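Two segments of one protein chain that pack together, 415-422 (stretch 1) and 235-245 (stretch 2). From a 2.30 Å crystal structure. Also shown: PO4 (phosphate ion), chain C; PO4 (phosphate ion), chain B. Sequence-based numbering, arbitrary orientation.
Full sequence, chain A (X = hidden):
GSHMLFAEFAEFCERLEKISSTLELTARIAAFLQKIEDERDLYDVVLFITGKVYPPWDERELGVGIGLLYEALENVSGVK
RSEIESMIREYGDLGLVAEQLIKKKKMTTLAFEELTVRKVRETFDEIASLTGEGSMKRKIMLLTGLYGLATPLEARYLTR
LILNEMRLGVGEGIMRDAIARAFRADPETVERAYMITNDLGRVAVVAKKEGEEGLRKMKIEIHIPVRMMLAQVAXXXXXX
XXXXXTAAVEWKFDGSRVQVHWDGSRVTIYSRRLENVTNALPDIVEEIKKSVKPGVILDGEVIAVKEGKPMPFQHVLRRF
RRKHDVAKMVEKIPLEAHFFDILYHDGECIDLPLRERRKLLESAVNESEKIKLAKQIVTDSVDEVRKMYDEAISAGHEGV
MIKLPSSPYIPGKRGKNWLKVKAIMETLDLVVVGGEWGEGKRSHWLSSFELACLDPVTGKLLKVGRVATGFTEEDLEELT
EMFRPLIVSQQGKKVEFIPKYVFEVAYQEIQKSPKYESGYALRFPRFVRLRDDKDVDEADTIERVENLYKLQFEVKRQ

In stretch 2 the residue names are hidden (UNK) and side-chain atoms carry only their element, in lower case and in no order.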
ATOM      1  N   GLY A 415      16.349   2.558   8.073  1.00 34.39           N
ATOM      2  CA  GLY A 415      17.399   3.037   8.974  1.00 35.33           C
ATOM      3  C   GLY A 415      18.484   3.838   8.266  1.00 36.12           C
ATOM      4  O   GLY A 415      18.339   4.213   7.097  1.00 36.06           O
ATOM      5  N   LYS A 416      19.577   4.088   8.979  1.00 36.82           N
ATOM      6  CA  LYS A 416      20.683   4.874   8.446  1.00 37.86           C
ATOM      7  C   LYS A 416      21.710   4.064   7.636  1.00 37.52           C
ATOM      8  O   LYS A 416      22.694   4.627   7.161  1.00 37.91           O
ATOM      9  CB  LYS A 416      21.377   5.632   9.581  1.00 38.06           C
ATOM     10  CG  LYS A 416      20.496   6.693  10.232  1.00 39.59           C
ATOM     11  CD  LYS A 416      21.296   7.634  11.136  1.00 39.59           C
ATOM     12  CE  LYS A 416      20.364   8.449  12.047  1.00 42.32           C
ATOM     13  NZ  LYS A 416      21.091   8.994  13.247  1.00 43.48           N
ATOM     14  N   ASN A 417      21.488   2.759   7.469  1.00 36.97           N
ATOM     15  CA  ASN A 417      22.429   1.921   6.711  1.00 36.59           C
ATOM     16  C   ASN A 417      22.453   2.221   5.208  1.00 35.80           C
ATOM     17  O   ASN A 417      23.448   1.965   4.526  1.00 35.63           O
ATOM     18  CB  ASN A 417      22.161   0.434   6.954  1.00 37.11           C
ATOM     19  CG  ASN A 417      22.752  -0.070   8.271  1.00 38.55           C
ATOM     20  OD1 ASN A 417      22.413  -1.164   8.737  1.00 40.32           O
ATOM     21  ND2 ASN A 417      23.640   0.717   8.869  1.00 40.00           N
ATOM     22  N   TRP A 418      21.338   2.738   4.703  1.00 34.64           N
ATOM     23  CA  TRP A 418      21.246   3.247   3.343  1.00 33.43           C
ATOM     24  C   TRP A 418      20.803   4.685   3.478  1.00 33.28           C
ATOM     25  O   TRP A 418      19.897   4.998   4.270  1.00 32.70           O
ATOM     26  CB  TRP A 418      20.191   2.493   2.535  1.00 32.56           C
ATOM     27  CG  TRP A 418      20.490   1.057   2.171  1.00 32.28           C
ATOM     28  CD1 TRP A 418      21.485   0.255   2.670  1.00 31.30           C
ATOM     29  CD2 TRP A 418      19.737   0.239   1.256  1.00 30.97           C
ATOM     30  NE1 TRP A 418      21.414  -0.996   2.096  1.00 30.89           N
ATOM     31  CE2 TRP A 418      20.352  -1.034   1.228  1.00 30.90           C
ATOM     32  CE3 TRP A 418      18.616   0.470   0.442  1.00 29.59           C
ATOM     33  CZ2 TRP A 418      19.881  -2.080   0.417  1.00 30.97           C
ATOM     34  CZ3 TRP A 418      18.153  -0.569  -0.367  1.00 30.91           C
ATOM     35  CH2 TRP A 418      18.787  -1.827  -0.371  1.00 31.15           C
ATOM     36  N   LEU A 419      21.445   5.561   2.712  1.00 33.43           N
ATOM     37  CA  LEU A 419      21.050   6.970   2.665  1.00 33.40           C
ATOM     38  C   LEU A 419      20.921   7.431   1.215  1.00 33.29           C
ATOM     39  O   LEU A 419      21.774   7.118   0.380  1.00 32.98           O
ATOM     40  CB  LEU A 419      22.059   7.840   3.423  1.00 33.32           C
ATOM     41  CG  LEU A 419      22.328   7.534   4.903  1.00 33.88           C
ATOM     42  CD1 LEU A 419      23.633   8.183   5.328  1.00 33.99           C
ATOM     43  CD2 LEU A 419      21.189   7.982   5.825  1.00 34.09           C
ATOM     44  N   LYS A 420      19.844   8.149   0.911  1.00 33.19           N
ATOM     45  CA  LYS A 420      19.726   8.800  -0.384  1.00 33.70           C
ATOM     46  C   LYS A 420      20.173  10.249  -0.286  1.00 33.77           C
ATOM     47  O   LYS A 420      19.763  10.979   0.614  1.00 33.95           O
ATOM     48  CB  LYS A 420      18.312   8.685  -1.007  1.00 33.85           C
ATOM     49  CG  LYS A 420      17.152   8.468  -0.044  1.00 34.33           C
ATOM     50  CD  LYS A 420      15.795   8.392  -0.767  1.00 33.82           C
ATOM     51  CE  LYS A 420      14.872   7.409  -0.053  1.00 34.67           C
ATOM     52  NZ  LYS A 420      13.420   7.616  -0.317  1.00 34.66           N
ATOM     53  N   VAL A 421      21.046  10.648  -1.200  1.00 33.97           N
ATOM     54  CA  VAL A 421      21.391  12.055  -1.349  1.00 34.23           C
ATOM     55  C   VAL A 421      21.096  12.482  -2.781  1.00 33.73           C
ATOM     56  O   VAL A 421      21.711  12.009  -3.741  1.00 33.96           O
ATOM     57  CB  VAL A 421      22.856  12.373  -0.914  1.00 34.68           C
ATOM     58  CG1 VAL A 421      23.795  11.315  -1.384  1.00 35.12           C
ATOM     59  CG2 VAL A 421      23.289  13.757  -1.408  1.00 35.44           C
ATOM     60  N   LYS A 422      20.105  13.344  -2.916  1.00 33.22           N
ATOM     61  CA  LYS A 422      19.735  13.841  -4.222  1.00 32.75           C
ATOM     62  C   LYS A 422      19.641  15.343  -4.229  1.00 31.97           C
ATOM     63  O   LYS A 422      19.486  15.966  -3.181  1.00 31.95           O
ATOM     64  CB  LYS A 422      18.441  13.193  -4.734  1.00 32.97           C
ATOM     65  CG  LYS A 422      17.358  12.970  -3.727  1.00 33.04           C
ATOM     66  CD  LYS A 422      16.509  11.809  -4.199  1.00 32.93           C
ATOM     67  CE  LYS A 422      15.089  11.927  -3.717  1.00 34.59           C
ATOM     68  NZ  LYS A 422      14.137  12.377  -4.749  1.00 33.00           N
ATOM     69  N   UNK A 235      21.239  14.525   4.969  1.00 47.67           N
ATOM     70  CA  UNK A 235      21.299  15.987   4.995  1.00 49.59           C
ATOM     71  C   UNK A 235      22.178  16.498   3.862  1.00 50.12           C
ATOM     72  O   UNK A 235      21.800  17.412   3.127  1.00 50.20           O
ATOM     73  c   UNK A 235      22.310  15.827   8.755  1.00 55.52           C
ATOM     74  c   UNK A 235      21.373  15.702   7.557  1.00 52.36           C
ATOM     75  o   UNK A 235      22.974  16.884   8.894  1.00 56.40           O
ATOM     76  c   UNK A 235      21.880  16.460   6.326  1.00 50.14           C
ATOM     77  o   UNK A 235      22.391  14.860   9.553  1.00 56.28           O
ATOM     78  N   UNK A 236      23.354  15.886   3.734  1.00 51.11           N
ATOM     79  CA  UNK A 236      24.322  16.234   2.706  1.00 51.93           C
ATOM     80  C   UNK A 236      25.201  15.036   2.375  1.00 52.54           C
ATOM     81  O   UNK A 236      25.259  14.057   3.125  1.00 52.16           O
ATOM     82  o   UNK A 236      26.126  16.975   4.158  1.00 51.96           O
ATOM     83  c   UNK A 236      25.202  17.399   3.166  1.00 51.96           C
ATOM     84  N   UNK A 237      25.899  15.149   1.249  1.00 53.69           N
ATOM     85  CA  UNK A 237      26.816  14.130   0.757  1.00 54.79           C
ATOM     86  C   UNK A 237      27.961  13.823   1.740  1.00 56.03           C
ATOM     87  O   UNK A 237      28.234  12.656   2.038  1.00 56.04           O
ATOM     88  c   UNK A 237      29.651  13.833  -1.217  1.00 53.46           C
ATOM     89  c   UNK A 237      28.164  13.653  -1.494  1.00 53.99           C
ATOM     90  c   UNK A 237      27.350  14.579  -0.603  1.00 54.61           C
ATOM     91  c   UNK A 237      27.849  13.979  -2.937  1.00 53.29           C
ATOM     92  N   UNK A 238      28.612  14.868   2.247  1.00 57.54           N
ATOM     93  CA  UNK A 238      29.775  14.707   3.131  1.00 58.91           C
ATOM     94  C   UNK A 238      29.435  14.329   4.578  1.00 59.62           C
ATOM     95  O   UNK A 238      30.293  13.824   5.300  1.00 59.72           O
ATOM     96  o   UNK A 238      30.091  17.708   0.910  1.00 61.59           O
ATOM     97  c   UNK A 238      30.695  15.939   3.092  1.00 59.08           C
ATOM     98  o   UNK A 238      28.269  18.327   1.978  1.00 60.75           O
ATOM     99  c   UNK A 238      29.990  17.282   3.261  1.00 60.11           C
ATOM    100  c   UNK A 238      29.407  17.809   1.954  1.00 61.06           C
ATOM    101  N   UNK A 239      28.194  14.567   4.996  1.00 60.53           N
ATOM    102  CA  UNK A 239      27.738  14.121   6.312  1.00 61.45           C
ATOM    103  C   UNK A 239      27.422  12.631   6.295  1.00 62.05           C
ATOM    104  O   UNK A 239      27.685  11.916   7.268  1.00 62.33           O
ATOM    105  o   UNK A 239      25.479  14.804   5.786  1.00 62.64           O
ATOM    106  c   UNK A 239      26.508  14.903   6.753  1.00 61.45           C
ATOM    107  N   UNK A 240      26.849  12.173   5.184  1.00 62.71           N
ATOM    108  CA  UNK A 240      26.571  10.756   4.977  1.00 63.28           C
ATOM    109  C   UNK A 240      27.872   9.958   4.884  1.00 63.72           C
ATOM    110  O   UNK A 240      28.038   8.940   5.563  1.00 63.90           O
ATOM    111  c   UNK A 240      25.728  10.561   3.720  1.00 63.11           C
ATOM    112  N   UNK A 241      28.804  10.445   4.065  1.00 64.26           N
ATOM    113  CA  UNK A 241      30.054   9.726   3.800  1.00 64.90           C
ATOM    114  C   UNK A 241      31.104   9.917   4.909  1.00 65.13           C
ATOM    115  O   UNK A 241      32.272   9.550   4.743  1.00 65.27           O
ATOM    116  c   UNK A 241      30.613  10.045   2.369  1.00 64.89           C
ATOM    117  c   UNK A 241      31.616   8.986   1.916  1.00 65.19           C
ATOM    118  c   UNK A 241      31.230  11.425   2.315  1.00 65.42           C
ATOM    119  N   UNK A 242      30.676  10.479   6.041  1.00 65.39           N
ATOM    120  CA  UNK A 242      31.521  10.544   7.232  1.00 65.67           C
ATOM    121  C   UNK A 242      30.949   9.742   8.410  1.00 65.49           C
ATOM    122  O   UNK A 242      31.715   9.224   9.236  1.00 65.53           O
ATOM    123  c   UNK A 242      31.282  14.080   8.884  1.00 66.58           C
ATOM    124  c   UNK A 242      31.855  11.992   7.626  1.00 65.69           C
ATOM    125  c   UNK A 242      29.658  15.931   9.169  1.00 69.13           C
ATOM    126  n   UNK A 242      30.253  14.824   9.613  1.00 68.58           N
ATOM    127  n   UNK A 242      29.988  16.456   7.993  1.00 69.03           N
ATOM    128  c   UNK A 242      30.739  12.779   8.294  1.00 66.04           C
ATOM    129  n   UNK A 242      28.729  16.522   9.911  1.00 69.46           N
ATOM    130  N   UNK A 243      29.617   9.638   8.483  1.00 65.17           N
ATOM    131  CA  UNK A 243      28.974   8.732   9.441  1.00 64.85           C
ATOM    132  C   UNK A 243      29.435   7.305   9.137  1.00 64.07           C
ATOM    133  O   UNK A 243      29.941   6.607  10.016  1.00 63.98           O
ATOM    134  o   UNK A 243      24.608   8.691   9.651  1.00 67.53           O
ATOM    135  c   UNK A 243      26.753   7.888  10.392  1.00 65.55           C
ATOM    136  c   UNK A 243      25.260   8.146  10.577  1.00 65.98           C
ATOM    137  o   UNK A 243      24.737   7.788  11.661  1.00 67.10           O
ATOM    138  c   UNK A 243      27.444   8.845   9.411  1.00 64.82           C
ATOM    139  N   UNK A 244      29.255   6.887   7.888  1.00 63.21           N
ATOM    140  CA  UNK A 244      29.969   5.737   7.356  1.00 62.41           C
ATOM    141  C   UNK A 244      31.330   6.271   6.951  1.00 61.67           C
ATOM    142  O   UNK A 244      31.415   7.306   6.289  1.00 62.02           O
ATOM    143  c   UNK A 244      25.261   4.677   5.244  1.00 62.10           C
ATOM    144  c   UNK A 244      29.264   5.174   6.128  1.00 62.35           C
ATOM    145  s   UNK A 244      26.982   4.618   4.746  1.00 62.69           S
ATOM    146  c   UNK A 244      27.793   4.880   6.326  1.00 62.66           C
ATOM    147  N   UNK A 245      32.393   5.587   7.355  1.00 60.48           N
ATOM    148  CA  UNK A 245      33.746   6.036   7.039  1.00 59.12           C
ATOM    149  C   UNK A 245      34.065   5.667   5.588  1.00 57.66           C
ATOM    150  O   UNK A 245      34.390   6.531   4.772  1.00 57.46           O
ATOM    151  c   UNK A 245      34.419   5.625   9.504  1.00 61.29           C
ATOM    152  n   UNK A 245      38.414   7.967  10.648  1.00 68.78           N
ATOM    153  c   UNK A 245      34.753   5.417   8.014  1.00 59.57           C
ATOM    154  c   UNK A 245      37.088   7.988  10.709  1.00 67.65           C
ATOM    155  c   UNK A 245      34.918   6.969  10.054  1.00 64.15           C
ATOM    156  n   UNK A 245      36.480   8.939  11.415  1.00 67.65           N
ATOM    157  n   UNK A 245      36.383   7.057  10.066  1.00 66.16           N
TER
HETATM  158  P   PO4 C 557      12.226   8.918  -3.491  1.00 56.04           P
HETATM  159  O1  PO4 C 557      12.760   8.968  -4.902  1.00 56.03           O
HETATM  160  O2  PO4 C 557      13.143   9.602  -2.509  1.00 55.87           O
HETATM  161  O3  PO4 C 557      10.865   9.569  -3.466  1.00 56.25           O
HETATM  162  O4  PO4 C 557      12.117   7.475  -3.077  1.00 57.07           O
HETATM  163  P   PO4 B 556      10.742   5.436  -0.626  1.00 32.49           P
HETATM  164  O1  PO4 B 556      10.757   4.319  -1.650  1.00 33.14           O
HETATM  165  O2  PO4 B 556      12.096   5.459   0.034  1.00 31.51           O
HETATM  166  O3  PO4 B 556      10.498   6.773  -1.289  1.00 31.33           O
HETATM  167  O4  PO4 B 556       9.666   5.162   0.387  1.00 32.73           O

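Position 235 carries three side-chain carbons in a row, the third bearing two oxygens, and the nearest approach to stretch 1 is 7.1 Å, from one of these oxygens to Lys-416 NZ, so nothing is touched. A carboxylate on a two-carbon spacer is Glu-235. Position 236 has one carbon followed by one oxygen, the pattern of Ser-236. Its CA-to-CB bond points away from stretch 1, and it is the backbone that makes contact, C lying 4.4 Å from Val-421 CG2. With phi/psi of -153/165 it occupies the N-cap position, right before the helix.

Position 237 holds four carbons forked at the second, which identifies Leu-237; a fork at the first would indicate isoleucine. It points sideways, so the approach of Val-421 is to the root of the residue: CG2 of Val-421 lies 4.0 Å from N and 4.2 Å from CB of Leu-237. Position 238 repeats the pattern of three carbons ending in two oxygens, hence Glu-238, and is out of reach of stretch 1.

Position 239 shows one carbon and one oxygen and touches nothing across the interface. It is Ser-239, whose OG donates a hydrogen bond to Ser-236 O at 2.8 Å, tying the first turn of the helix together. The same carbonyl accepts a backbone bond from N of position 240 at 3.2 Å. That position has a lone side-chain carbon, directed toward stretch 1 and 3.6 Å from Leu-419 CD1: Ala-240. Its CA is 7.1 Å from the CA of Leu-419, a spacing that the single methyl and the leucine side chain bridge.

Position 241 has one carbon carrying two more, the beta-branched form of Val-241, and it points sideways without contact. Position 242 has three carbons, a nitrogen, and a carbon bearing two further nitrogens; this guanidinium marks Arg-242, exposed and out of reach.

At position 243 three carbons end in two oxygens, and the CA-to-CB bond points toward stretch 1. This is Glu-243, extended with chi1 and chi2 both t. Its OE1 is 3.5 Å from Lys-416 CD and 4.2 Å from Lys-416 NZ, so the opposite charges are near each other but beyond a salt bridge.

Position 244 is an unbranched chain of two carbons, a sulfur and a carbon, which can only be Met-244. Its CE lies 3.2 Å from Lys-416 O, 3.3 Å from Asn-417 O and 3.9 Å from Leu-419 CD1, reaching the corner where the chain of stretch 1 turns. Position 245 again ends in a guanidinium, and Arg-245 makes no contact.

The contact works by apolar packing, with no hydrogen bond across it. Strand 419-422 and helix 237-243 run nearly antiparallel, at 157° and 9.3 Å at closest approach of their axes. Leu-419 and Val-421 point toward the helix, while Lys-420 between them points away and its NZ binds both phosphates, at 2.6 Å from O2 of the chain B ion and 3.0 Å from O2 of the chain C ion. The two stretches bury 361 Å² in all.

Stretch 2 235-245: ESLESAVREMR
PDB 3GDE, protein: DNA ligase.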